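Local coordinates for 3-oxoacyl-[acyl-carrier-protein] synthase 3 (Micrococcus luteus NCTC 2665, PDB 4EWP), which probably catalyses the first condensation of fatty acid synthesis, adding two carbons from malonyl-ACP to an acetyl group that comes from acetyl-CoA, at residues Val28-Leu33 against Thr48-Arg53; Arg53-Ala58 against Leu168-Gly173; Val64-Ala69 against Val148-Leu153; Ser154-Pro159 against Pro234-Asp239. All coordinates share one frame; numbering follows the deposited sequence.

Contact 1: Val28-Leu33 against Thr48-Arg53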
loop_
_atom_site.group_PDB
_atom_site.type_symbol
_atom_site.label_atom_id
_atom_site.label_comp_id
_atom_site.label_asym_id
_atom_site.label_seq_id
_atom_site.Cartn_x
_atom_site.Cartn_y
_atom_site.Cartn_z
ATOM N N VAL A 28 0.784 28.958 -3.764
ATOM C CA VAL A 28 1.750 29.702 -2.964
ATOM C C VAL A 28 2.967 30.104 -3.794
ATOM O O VAL A 28 3.598 29.267 -4.434
ATOM C CB VAL A 28 2.197 28.875 -1.742
ATOM C CG1 VAL A 28 3.242 29.625 -0.934
ATOM C CG2 VAL A 28 0.991 28.509 -0.878
ATOM N N PRO A 29 3.292 31.408 -3.805
ATOM C CA PRO A 29 4.472 31.871 -4.545
ATOM C C PRO A 29 5.756 31.724 -3.734
ATOM O O PRO A 29 5.723 31.659 -2.501
ATOM C CB PRO A 29 4.174 33.353 -4.774
ATOM C CG PRO A 29 3.359 33.740 -3.593
ATOM C CD PRO A 29 2.497 32.529 -3.278
ATOM N N ASN A 30 6.883 31.692 -4.432
ATOM C CA ASN A 30 8.168 31.499 -3.783
ATOM C C ASN A 30 8.391 32.402 -2.582
ATOM O O ASN A 30 9.006 31.999 -1.600
ATOM C CB ASN A 30 9.300 31.667 -4.797
ATOM C CG ASN A 30 9.348 30.530 -5.805
ATOM O OD1 ASN A 30 8.746 29.465 -5.594
ATOM N ND2 ASN A 30 10.069 30.742 -6.901
ATOM N N GLU A 31 7.877 33.622 -2.663
ATOM C CA GLU A 31 8.206 34.670 -1.698
ATOM C C GLU A 31 7.711 34.346 -0.287
ATOM O O GLU A 31 8.282 34.806 0.705
ATOM C CB GLU A 31 7.632 36.012 -2.167
ATOM C CG GLU A 31 8.240 37.235 -1.483
ATOM C CD GLU A 31 9.496 37.770 -2.180
ATOM O OE1 GLU A 31 9.870 37.244 -3.255
ATOM O OE2 GLU A 31 10.101 38.728 -1.646
ATOM N N ASP A 32 6.649 33.554 -0.205
ATOM C CA ASP A 32 6.053 33.201 1.077
ATOM C C ASP A 32 6.936 32.215 1.832
ATOM O O ASP A 32 6.857 32.107 3.057
ATOM C CB ASP A 32 4.658 32.595 0.876
ATOM C CG ASP A 32 3.652 33.598 0.314
ATOM O OD1 ASP A 32 4.052 34.732 -0.038
ATOM O OD2 ASP A 32 2.454 33.247 0.212
ATOM N N LEU A 33 7.786 31.504 1.099
ATOM C CA LEU A 33 8.573 30.419 1.681
ATOM C C LEU A 33 10.047 30.759 1.908
ATOM O O LEU A 33 10.727 30.094 2.694
ATOM C CB LEU A 33 8.488 29.182 0.788
ATOM C CG LEU A 33 7.081 28.667 0.521
ATOM C CD1 LEU A 33 7.113 27.381 -0.319
ATOM C CD2 LEU A 33 6.369 28.438 1.843
ATOM N N THR A 48 14.854 25.097 -9.609
ATOM C CA THR A 48 13.765 24.114 -9.683
ATOM C C THR A 48 12.719 24.431 -10.749
ATOM O O THR A 48 11.930 23.563 -11.120
ATOM C CB THR A 48 13.051 23.986 -8.333
ATOM O OG1 THR A 48 12.228 25.140 -8.120
ATOM C CG2 THR A 48 14.070 23.880 -7.208
ATOM N N GLY A 49 12.718 25.673 -11.233
ATOM C CA GLY A 49 11.759 26.107 -12.230
ATOM C C GLY A 49 10.363 26.244 -11.653
ATOM O O GLY A 49 9.381 26.297 -12.391
ATOM N N ILE A 50 10.275 26.306 -10.328
ATOM C CA ILE A 50 8.987 26.441 -9.651
ATOM C C ILE A 50 8.662 27.904 -9.366
ATOM O O ILE A 50 9.511 28.654 -8.871
ATOM C CB ILE A 50 8.967 25.648 -8.329
ATOM C CG1 ILE A 50 9.243 24.167 -8.609
ATOM C CG2 ILE A 50 7.650 25.866 -7.582
ATOM C CD1 ILE A 50 9.159 23.259 -7.381
ATOM N N VAL A 51 7.435 28.305 -9.694
ATOM C CA VAL A 51 6.973 29.669 -9.429
ATOM C C VAL A 51 5.964 29.639 -8.295
ATOM O O VAL A 51 6.076 30.382 -7.320
ATOM C CB VAL A 51 6.302 30.294 -10.665
ATOM C CG1 VAL A 51 5.681 31.643 -10.321
ATOM C CG2 VAL A 51 7.296 30.428 -11.785
ATOM N N THR A 52 4.969 28.774 -8.438
ATOM C CA THR A 52 3.996 28.551 -7.385
ATOM C C THR A 52 3.850 27.051 -7.160
ATOM O O THR A 52 4.153 26.240 -8.054
ATOM C CB THR A 52 2.610 29.145 -7.749
ATOM O OG1 THR A 52 2.060 28.438 -8.871
ATOM C CG2 THR A 52 2.725 30.624 -8.105
ATOM N N ARG A 53 3.390 26.683 -5.968
ATOM C CA ARG A 53 2.983 25.310 -5.706
ATOM C C ARG A 53 1.587 25.267 -5.074
ATOM O O ARG A 53 1.196 26.166 -4.319
ATOM C CB ARG A 53 4.012 24.567 -4.841
ATOM C CG ARG A 53 4.024 24.948 -3.357
ATOM C CD ARG A 53 4.767 26.244 -3.114
ATOM N NE ARG A 53 6.188 26.151 -3.461
ATOM C CZ ARG A 53 6.885 27.127 -4.043
ATOM N NH1 ARG A 53 8.175 26.956 -4.310
ATOM N NH2 ARG A 53 6.299 28.285 -4.345
HETATM O O HOH W 1 6.877 32.935 -7.321
#
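V28 and R53 face each other as a hydrogen-bonded pair in a two-stranded antiparallel ribbon, strand 27-29 against strand 52-54, and the R53 side chain then curls back over its own partner strand. The packed half of the contact is built round the guanidinium. CG sits between the backbone N and the carbonyl carbon (chi1 75°); the chain bends again at chi2 and chi3, and the guanidinium ends beside N30. There NH1 and NH2 approach end-on and both donate to N30 OD1, at 2.9 Å from NH1; the oxygen lies in the guanidinium plane, although the amide plane of N30 is turned 62° from it. NH2 also donates to V28 O at 2.9 Å, coming from above that carbonyl plane, so V28 O takes this bond as well as the one from R53 N. L33 CD1 lies 3.5 Å above one face of the guanidinium, towards its rim, and I50 CG2 is similarly placed on the opposite face. An alanine in place of R53 would probably leave N30 OD1 without its two donors and open a gap between L33 and I50. The other half is looser. P29 is exposed; opposite T52 in a non-hydrogen-bonded pair, its CA lies near T52 CG2, while T52 OG1 bonds D303 O. The bond from N30 N to V51 O is weak, at 3.3 Å, and water 1 bridges the same two atoms. I50, next to this junction, lies close to N306, a predicted active-site residue. N30 ND2, which also bonds D41 OD1, donates to I50 O at 2.9 Å.

Contact 2: Arg53-Ala58 against Leu168-Gly173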
loop_
_atom_site.group_PDB
_atom_site.type_symbol
_atom_site.label_atom_id
_atom_site.label_comp_id
_atom_site.label_asym_id
_atom_site.label_seq_id
_atom_site.Cartn_x
_atom_site.Cartn_y
_atom_site.Cartn_z
ATOM N N ARG A 53 3.390 26.683 -5.968
ATOM C CA ARG A 53 2.983 25.310 -5.706
ATOM C C ARG A 53 1.587 25.267 -5.074
ATOM O O ARG A 53 1.196 26.166 -4.319
ATOM C CB ARG A 53 4.012 24.567 -4.841
ATOM C CG ARG A 53 4.024 24.948 -3.357
ATOM C CD ARG A 53 4.767 26.244 -3.114
ATOM N NE ARG A 53 6.188 26.151 -3.461
ATOM C CZ ARG A 53 6.885 27.127 -4.043
ATOM N NH1 ARG A 53 8.175 26.956 -4.310
ATOM N NH2 ARG A 53 6.299 28.285 -4.345
ATOM N N GLN A 54 0.836 24.230 -5.425
ATOM C CA GLN A 54 -0.468 23.973 -4.834
ATOM C C GLN A 54 -0.308 23.665 -3.356
ATOM O O GLN A 54 0.473 22.796 -2.977
ATOM C CB GLN A 54 -1.136 22.797 -5.554
ATOM C CG GLN A 54 -1.522 23.157 -6.973
ATOM C CD GLN A 54 -1.738 21.971 -7.883
ATOM O OE1 GLN A 54 -1.900 22.141 -9.093
ATOM N NE2 GLN A 54 -1.746 20.765 -7.316
ATOM N N ARG A 55 -1.029 24.396 -2.515
ATOM C CA ARG A 55 -1.031 24.114 -1.088
ATOM C C ARG A 55 -2.469 23.947 -0.593
ATOM O O ARG A 55 -3.291 24.854 -0.697
ATOM C CB ARG A 55 -0.265 25.194 -0.308
ATOM C CG ARG A 55 1.263 25.099 -0.467
ATOM C CD ARG A 55 1.762 23.714 -0.028
ATOM N NE ARG A 55 3.196 23.507 -0.217
ATOM C CZ ARG A 55 4.150 24.009 0.576
ATOM N NH1 ARG A 55 3.835 24.778 1.615
ATOM N NH2 ARG A 55 5.432 23.751 0.323
ATOM N N ALA A 56 -2.762 22.759 -0.076
ATOM C CA ALA A 56 -4.107 22.408 0.358
ATOM C C ALA A 56 -4.429 23.008 1.707
ATOM O O ALA A 56 -3.546 23.170 2.547
ATOM C CB ALA A 56 -4.260 20.878 0.417
ATOM N N THR A 57 -5.704 23.331 1.911
ATOM C CA THR A 57 -6.193 23.766 3.214
ATOM C C THR A 57 -6.406 22.543 4.102
ATOM O O THR A 57 -6.267 21.414 3.641
ATOM C CB THR A 57 -7.527 24.512 3.093
ATOM O OG1 THR A 57 -8.517 23.633 2.546
ATOM C CG2 THR A 57 -7.385 25.716 2.182
ATOM N N ALA A 58 -6.749 22.784 5.366
ATOM C CA ALA A 58 -7.054 21.722 6.323
ATOM C C ALA A 58 -8.201 20.817 5.883
ATOM O O ALA A 58 -8.156 19.610 6.116
ATOM C CB ALA A 58 -7.359 22.319 7.698
ATOM N N LEU A 168 7.603 21.021 -2.703
ATOM C CA LEU A 168 6.449 20.130 -2.631
ATOM C C LEU A 168 5.091 20.802 -2.554
ATOM O O LEU A 168 4.889 21.779 -1.831
ATOM C CB LEU A 168 6.610 19.159 -1.461
ATOM C CG LEU A 168 7.935 18.406 -1.501
ATOM C CD1 LEU A 168 7.995 17.416 -0.334
ATOM C CD2 LEU A 168 8.071 17.714 -2.859
ATOM N N GLY A 169 4.149 20.231 -3.290
ATOM C CA GLY A 169 2.793 20.740 -3.327
ATOM C C GLY A 169 1.810 19.600 -3.113
ATOM O O GLY A 169 2.210 18.428 -2.999
ATOM N N ASP A 170 0.527 19.949 -3.073
ATOM C CA ASP A 170 -0.534 19.014 -2.747
ATOM C C ASP A 170 -1.493 18.892 -3.914
ATOM O O ASP A 170 -1.665 19.835 -4.687
ATOM C CB ASP A 170 -1.317 19.519 -1.527
ATOM C CG ASP A 170 -0.412 19.894 -0.349
ATOM O OD1 ASP A 170 0.643 19.252 -0.155
ATOM O OD2 ASP A 170 -0.776 20.832 0.394
ATOM N N GLY A 171 -2.141 17.738 -4.022
ATOM C CA GLY A 171 -3.207 17.562 -4.983
ATOM C C GLY A 171 -3.472 16.110 -5.260
ATOM O O GLY A 171 -2.877 15.229 -4.629
ATOM N N ALA A 172 -4.352 15.850 -6.222
ATOM C CA ALA A 172 -4.710 14.483 -6.576
ATOM C C ALA A 172 -4.866 14.357 -8.081
ATOM O O ALA A 172 -5.338 15.272 -8.745
ATOM C CB ALA A 172 -5.998 14.088 -5.890
ATOM N N GLY A 173 -4.479 13.211 -8.616
ATOM C CA GLY A 173 -4.647 12.949 -10.030
ATOM C C GLY A 173 -5.167 11.540 -10.162
ATOM O O GLY A 173 -4.654 10.626 -9.514
#
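R55 lays one edge of its guanidinium against L168: NE and NH2 approach side-on and both donate to L168 O, at 2.9 Å from NE, with the oxygen in the guanidinium plane and both nitrogens in the carbonyl plane. On one face of the group lies R53 CD, offset towards the rim. The amide of Q54 is also used edge-on, its extended chain bringing NE2 within 2.8 Å of D170 O, which lies in the amide plane; OE1 turns to R23. The third flat group, the D170 carboxylate, spends the anti lone pair of OD2 on A56 N, in a nearly straight bond of 2.8 Å (173°). The same OD2 is bonded to S154 OG, a second partner that should fix the rotation of the carboxylate. D170 N closes the set by donating to Q54 O from above the carbonyl plane. G169 has to be small here, since a CB would run into Q54 O. In the fold, this joins the end of strand 52-54 to the start of strand 170-180, where G171 pairs with E151 of strand 144-152, R55 rests on V28 of strand 27-29 and L33 of helix 30-33, and G169 bonds the backbone of N306.

Contact 3: Val64-Ala69 against Val148-Leu153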
loop_
_atom_site.group_PDB
_atom_site.type_symbol
_atom_site.label_atom_id
_atom_site.label_comp_id
_atom_site.label_asym_id
_atom_site.label_seq_id
_atom_site.Cartn_x
_atom_site.Cartn_y
_atom_site.Cartn_z
ATOM N N VAL A 64 -10.666 13.855 0.487
ATOM C CA VAL A 64 -11.395 14.888 -0.218
ATOM C C VAL A 64 -10.835 15.089 -1.633
ATOM O O VAL A 64 -11.579 15.059 -2.619
ATOM C CB VAL A 64 -11.375 16.209 0.560
ATOM C CG1 VAL A 64 -11.791 17.376 -0.338
ATOM C CG2 VAL A 64 -12.312 16.106 1.749
ATOM N N MET A 65 -9.522 15.277 -1.724
ATOM C CA MET A 65 -8.857 15.497 -3.008
ATOM C C MET A 65 -8.975 14.267 -3.920
ATOM O O MET A 65 -9.260 14.403 -5.114
ATOM C CB MET A 65 -7.383 15.890 -2.801
ATOM C CG MET A 65 -7.206 17.220 -2.026
ATOM S SD MET A 65 -5.532 17.866 -2.173
ATOM C CE MET A 65 -4.602 16.747 -1.118
ATOM N N ALA A 66 -8.774 13.072 -3.354
ATOM C CA ALA A 66 -8.850 11.846 -4.137
ATOM C C ALA A 66 -10.232 11.694 -4.756
ATOM O O ALA A 66 -10.377 11.260 -5.899
ATOM C CB ALA A 66 -8.507 10.628 -3.267
ATOM N N VAL A 67 -11.251 12.058 -3.992
ATOM C CA VAL A 67 -12.629 11.886 -4.431
ATOM C C VAL A 67 -12.977 12.811 -5.598
ATOM O O VAL A 67 -13.602 12.389 -6.577
ATOM C CB VAL A 67 -13.609 12.079 -3.243
ATOM C CG1 VAL A 67 -15.033 12.411 -3.717
ATOM C CG2 VAL A 67 -13.594 10.851 -2.376
ATOM N N GLY A 68 -12.571 14.071 -5.490
ATOM C CA GLY A 68 -12.812 15.025 -6.559
ATOM C C GLY A 68 -12.148 14.528 -7.834
ATOM O O GLY A 68 -12.770 14.496 -8.898
ATOM N N ALA A 69 -10.883 14.128 -7.735
ATOM C CA ALA A 69 -10.178 13.636 -8.917
ATOM C C ALA A 69 -10.909 12.405 -9.451
ATOM O O ALA A 69 -11.190 12.306 -10.651
ATOM C CB ALA A 69 -8.699 13.313 -8.596
ATOM N N VAL A 148 -5.572 6.390 -8.070
ATOM C CA VAL A 148 -5.457 7.760 -7.619
ATOM C C VAL A 148 -4.085 7.986 -7.016
ATOM O O VAL A 148 -3.704 7.315 -6.057
ATOM C CB VAL A 148 -6.529 8.105 -6.560
ATOM C CG1 VAL A 148 -6.390 9.555 -6.147
ATOM C CG2 VAL A 148 -7.906 7.894 -7.135
ATOM N N GLY A 149 -3.331 8.923 -7.580
ATOM C CA GLY A 149 -2.095 9.359 -6.955
ATOM C C GLY A 149 -2.466 10.621 -6.208
ATOM O O GLY A 149 -3.014 11.543 -6.817
ATOM N N VAL A 150 -2.206 10.672 -4.902
ATOM C CA VAL A 150 -2.705 11.790 -4.091
ATOM C C VAL A 150 -1.834 12.025 -2.863
ATOM O O VAL A 150 -1.381 11.080 -2.230
ATOM C CB VAL A 150 -4.203 11.585 -3.682
ATOM C CG1 VAL A 150 -4.430 10.207 -3.058
ATOM C CG2 VAL A 150 -4.684 12.688 -2.746
ATOM N N GLU A 151 -1.579 13.289 -2.546
ATOM C CA GLU A 151 -0.711 13.628 -1.433
ATOM C C GLU A 151 -1.080 14.982 -0.856
ATOM O O GLU A 151 -1.400 15.923 -1.590
ATOM C CB GLU A 151 0.755 13.709 -1.894
ATOM C CG GLU A 151 1.328 12.482 -2.601
ATOM C CD GLU A 151 1.676 11.348 -1.657
ATOM O OE1 GLU A 151 1.215 11.352 -0.502
ATOM O OE2 GLU A 151 2.415 10.438 -2.073
ATOM N N ARG A 152 -1.022 15.092 0.461
ATOM C CA ARG A 152 -0.925 16.404 1.075
ATOM C C ARG A 152 0.466 16.481 1.698
ATOM O O ARG A 152 0.634 16.360 2.915
ATOM C CB ARG A 152 -2.045 16.671 2.100
ATOM C CG ARG A 152 -2.122 18.167 2.507
ATOM C CD ARG A 152 -3.437 18.561 3.173
ATOM N NE ARG A 152 -3.626 17.909 4.462
ATOM C CZ ARG A 152 -4.748 17.956 5.179
ATOM N NH1 ARG A 152 -5.813 18.626 4.736
ATOM N NH2 ARG A 152 -4.810 17.314 6.342
ATOM N N LEU A 153 1.463 16.656 0.836
ATOM C CA LEU A 153 2.861 16.699 1.248
ATOM C C LEU A 153 3.138 17.836 2.219
ATOM O O LEU A 153 4.095 17.779 2.988
ATOM C CB LEU A 153 3.761 16.867 0.022
ATOM C CG LEU A 153 3.814 15.719 -0.985
ATOM C CD1 LEU A 153 4.534 16.157 -2.230
ATOM C CD2 LEU A 153 4.519 14.515 -0.366
#
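A66 and M65 of helix 62-76 rest on V148 and V150 of strand 144-152, and apolar contact does most of the work. A66 CB touches two valines, 3.7 Å from V148 CG1 and 4.1 Å from V150 CG1. The other V150 methyl, CG2, stands 4.2 Å from M65 CB. V150 holds CG1 between its backbone N and carbonyl carbon (chi1 51°), which puts CG1 beside A66 CB, while CG2 meets both M65 CB and the backbone N of A66. Helix and strand run roughly antiparallel, at 148°, with their axes 8.4 Å apart.

The second kind of contact is methyl on backbone. The M65 chain is bent at chi3 (-73°), carrying CE to within 3.3 Å of E151 O; the same methyl also touches R152 CB at 4.1 Å.

Polar groups make no hydrogen bond across this interface; they are satisfied to its sides. E151 points away from the helix, and its OE1 is held by V92 N and by the hydroxyls of T91 and T93. R152 forms a salt bridge through NE to D155 and donates from NH1 to A58 O, while packing on L207 of the second subunit.

E151 extends from the strand towards C123, a predicted active-site residue, whereas helix 62-76 lies on the other face of the sheet, beside V105 of helix 101-108 and A172 of strand 170-180. A helix on the face of the five-stranded mixed sheet that is turned from the catalytic centre is consistent with the outer layer of the layered α/β/α/β/α thiolase fold.

Contact 4: Ser154-Pro159 against Pro234-Asp239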
loop_
_atom_site.group_PDB
_atom_site.type_symbol
_atom_site.label_atom_id
_atom_site.label_comp_id
_atom_site.label_asym_id
_atom_site.label_seq_id
_atom_site.Cartn_x
_atom_site.Cartn_y
_atom_site.Cartn_z
ATOM N N SER A 154 2.319 18.883 2.176
ATOM C CA SER A 154 2.557 20.019 3.052
ATOM C C SER A 154 2.432 19.597 4.521
ATOM O O SER A 154 2.916 20.285 5.416
ATOM C CB SER A 154 1.629 21.193 2.713
ATOM O OG SER A 154 0.271 20.788 2.730
ATOM N N ASP A 155 1.801 18.455 4.772
ATOM C CA ASP A 155 1.711 17.958 6.148
ATOM C C ASP A 155 3.031 17.418 6.683
ATOM O O ASP A 155 3.193 17.302 7.898
ATOM C CB ASP A 155 0.644 16.874 6.289
ATOM C CG ASP A 155 -0.735 17.444 6.389
ATOM O OD1 ASP A 155 -0.867 18.594 6.875
ATOM O OD2 ASP A 155 -1.680 16.744 5.973
ATOM N N VAL A 156 3.953 17.079 5.777
ATOM C CA VAL A 156 5.246 16.526 6.173
ATOM C C VAL A 156 6.486 17.315 5.693
ATOM O O VAL A 156 7.563 16.743 5.525
ATOM C CB VAL A 156 5.382 15.056 5.740
ATOM C CG1 VAL A 156 4.517 14.164 6.607
ATOM C CG2 VAL A 156 5.009 14.896 4.267
ATOM N N VAL A 157 6.351 18.619 5.486
ATOM C CA VAL A 157 7.527 19.428 5.186
ATOM C C VAL A 157 7.992 20.201 6.416
ATOM O O VAL A 157 7.190 20.567 7.273
ATOM C CB VAL A 157 7.298 20.401 4.006
ATOM C CG1 VAL A 157 7.137 19.633 2.706
ATOM C CG2 VAL A 157 6.102 21.297 4.259
ATOM N N ASP A 158 9.295 20.420 6.515
ATOM C CA ASP A 158 9.851 21.291 7.541
ATOM C C ASP A 158 10.145 22.610 6.840
ATOM O O ASP A 158 10.931 22.650 5.894
ATOM C CB ASP A 158 11.139 20.686 8.105
ATOM C CG ASP A 158 11.761 21.524 9.232
ATOM O OD1 ASP A 158 11.403 22.713 9.399
ATOM O OD2 ASP A 158 12.630 20.984 9.952
ATOM N N PRO A 159 9.502 23.695 7.293
ATOM C CA PRO A 159 9.638 25.026 6.683
ATOM C C PRO A 159 11.085 25.538 6.690
ATOM O O PRO A 159 11.425 26.426 5.897
ATOM C CB PRO A 159 8.765 25.918 7.573
ATOM C CG PRO A 159 7.863 24.992 8.305
ATOM C CD PRO A 159 8.592 23.692 8.450
ATOM N N PRO A 234 8.056 13.948 12.306
ATOM C CA PRO A 234 8.949 13.567 11.207
ATOM C C PRO A 234 8.592 14.318 9.933
ATOM O O PRO A 234 7.408 14.488 9.620
ATOM C CB PRO A 234 8.658 12.072 11.011
ATOM C CG PRO A 234 8.043 11.623 12.281
ATOM C CD PRO A 234 7.266 12.808 12.800
ATOM N N THR A 235 9.610 14.762 9.206
ATOM C CA THR A 235 9.389 15.473 7.959
ATOM C C THR A 235 10.303 14.941 6.871
ATOM O O THR A 235 11.307 14.303 7.150
ATOM C CB THR A 235 9.619 16.977 8.115
ATOM O OG1 THR A 235 10.942 17.208 8.630
ATOM C CG2 THR A 235 8.598 17.564 9.059
ATOM N N LEU A 236 9.936 15.223 5.628
ATOM C CA LEU A 236 10.640 14.731 4.457
ATOM C C LEU A 236 11.988 15.437 4.268
ATOM O O LEU A 236 12.147 16.620 4.578
ATOM C CB LEU A 236 9.747 14.933 3.234
ATOM C CG LEU A 236 9.566 13.844 2.182
ATOM C CD1 LEU A 236 9.497 12.476 2.794
ATOM C CD2 LEU A 236 8.298 14.129 1.379
ATOM N N ARG A 237 12.965 14.697 3.762
ATOM C CA ARG A 237 14.295 15.241 3.526
ATOM C C ARG A 237 14.882 14.493 2.337
ATOM O O ARG A 237 14.423 13.392 2.005
ATOM C CB ARG A 237 15.150 15.096 4.801
ATOM C CG ARG A 237 16.525 14.476 4.623
ATOM C CD ARG A 237 16.493 12.953 4.594
ATOM N NE ARG A 237 17.319 12.417 3.511
ATOM C CZ ARG A 237 18.646 12.485 3.472
ATOM N NH1 ARG A 237 19.317 13.067 4.459
ATOM N NH2 ARG A 237 19.304 11.970 2.445
ATOM N N GLN A 238 15.866 15.085 1.668
ATOM C CA GLN A 238 16.539 14.366 0.597
ATOM C C GLN A 238 17.986 14.798 0.404
ATOM O O GLN A 238 18.362 15.938 0.685
ATOM C CB GLN A 238 15.787 14.533 -0.723
ATOM C CG GLN A 238 15.990 15.901 -1.369
ATOM C CD GLN A 238 15.381 15.997 -2.750
ATOM O OE1 GLN A 238 14.978 14.996 -3.336
ATOM N NE2 GLN A 238 15.305 17.213 -3.276
ATOM N N ASP A 239 18.790 13.869 -0.099
ATOM C CA ASP A 239 20.098 14.197 -0.641
ATOM C C ASP A 239 19.881 14.700 -2.081
ATOM O O ASP A 239 19.813 13.908 -3.023
ATOM C CB ASP A 239 20.964 12.943 -0.637
ATOM C CG ASP A 239 22.304 13.166 -1.295
ATOM O OD1 ASP A 239 22.486 14.241 -1.880
ATOM O OD2 ASP A 239 23.169 12.269 -1.238
HETATM O O HOH W 2 10.683 19.292 4.483
#
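T235 fits against V156, V157 and D158 just ahead of strand 236-238, which with strand 200-202 makes a small antiparallel ribbon; the contact ties that ribbon to the loop after strand 144-152. T235 CB lies 3.3 Å from V156 O. A chi1 of 56° puts T235 OG1 between the backbone N and the carbonyl carbon, where it meets D158 CB at 3.5 Å. The other branch, CG2, lies 3.8 Å from both V157 O and V156 O. An alanine at T235 would probably open a gap beside D158 CB and V157 O and leave the loop freer to shift there. One residue on, L236 N donates to V156 O at 2.8 Å, a nearly straight bond almost along the C=O axis. Beside it V156 CG2 and L236 CD2 touch loosely, and V156 CG1 lies near P234 O. The carboxylate of D158 is bonded within its own loop, through OD1 to T160 OG1. This corner borders the dimer interface: D155 forms a salt bridge with R210 of the second subunit, and L236 packs on T98 of that subunit. Water 2 completes the join, accepting from D158 N at 2.7 Å and donating to L236 O at 3.0 Å.

How the contacts relate
Contacts 2, 3 and 4 are buried, while contact 1 lies farther out, its centre about 20 Å from the centre of the chain, and is partly open. Contacts 1 and 2 share R53 and strand 52-54, and both rely on arginine and amide groups bonded to carbonyl oxygens. Contact 3 differs: deep in the fold, it is apolar helix-on-sheet packing. It adjoins contact 2 because strands 144-152 and 170-180 are neighbours, G173 N lying 2.9 Å from G149 O. Contact 4, a loop junction with one direct bond and a water, meets contact 2 where L168 packs on L236 and V157, near the predicted catalytic residues.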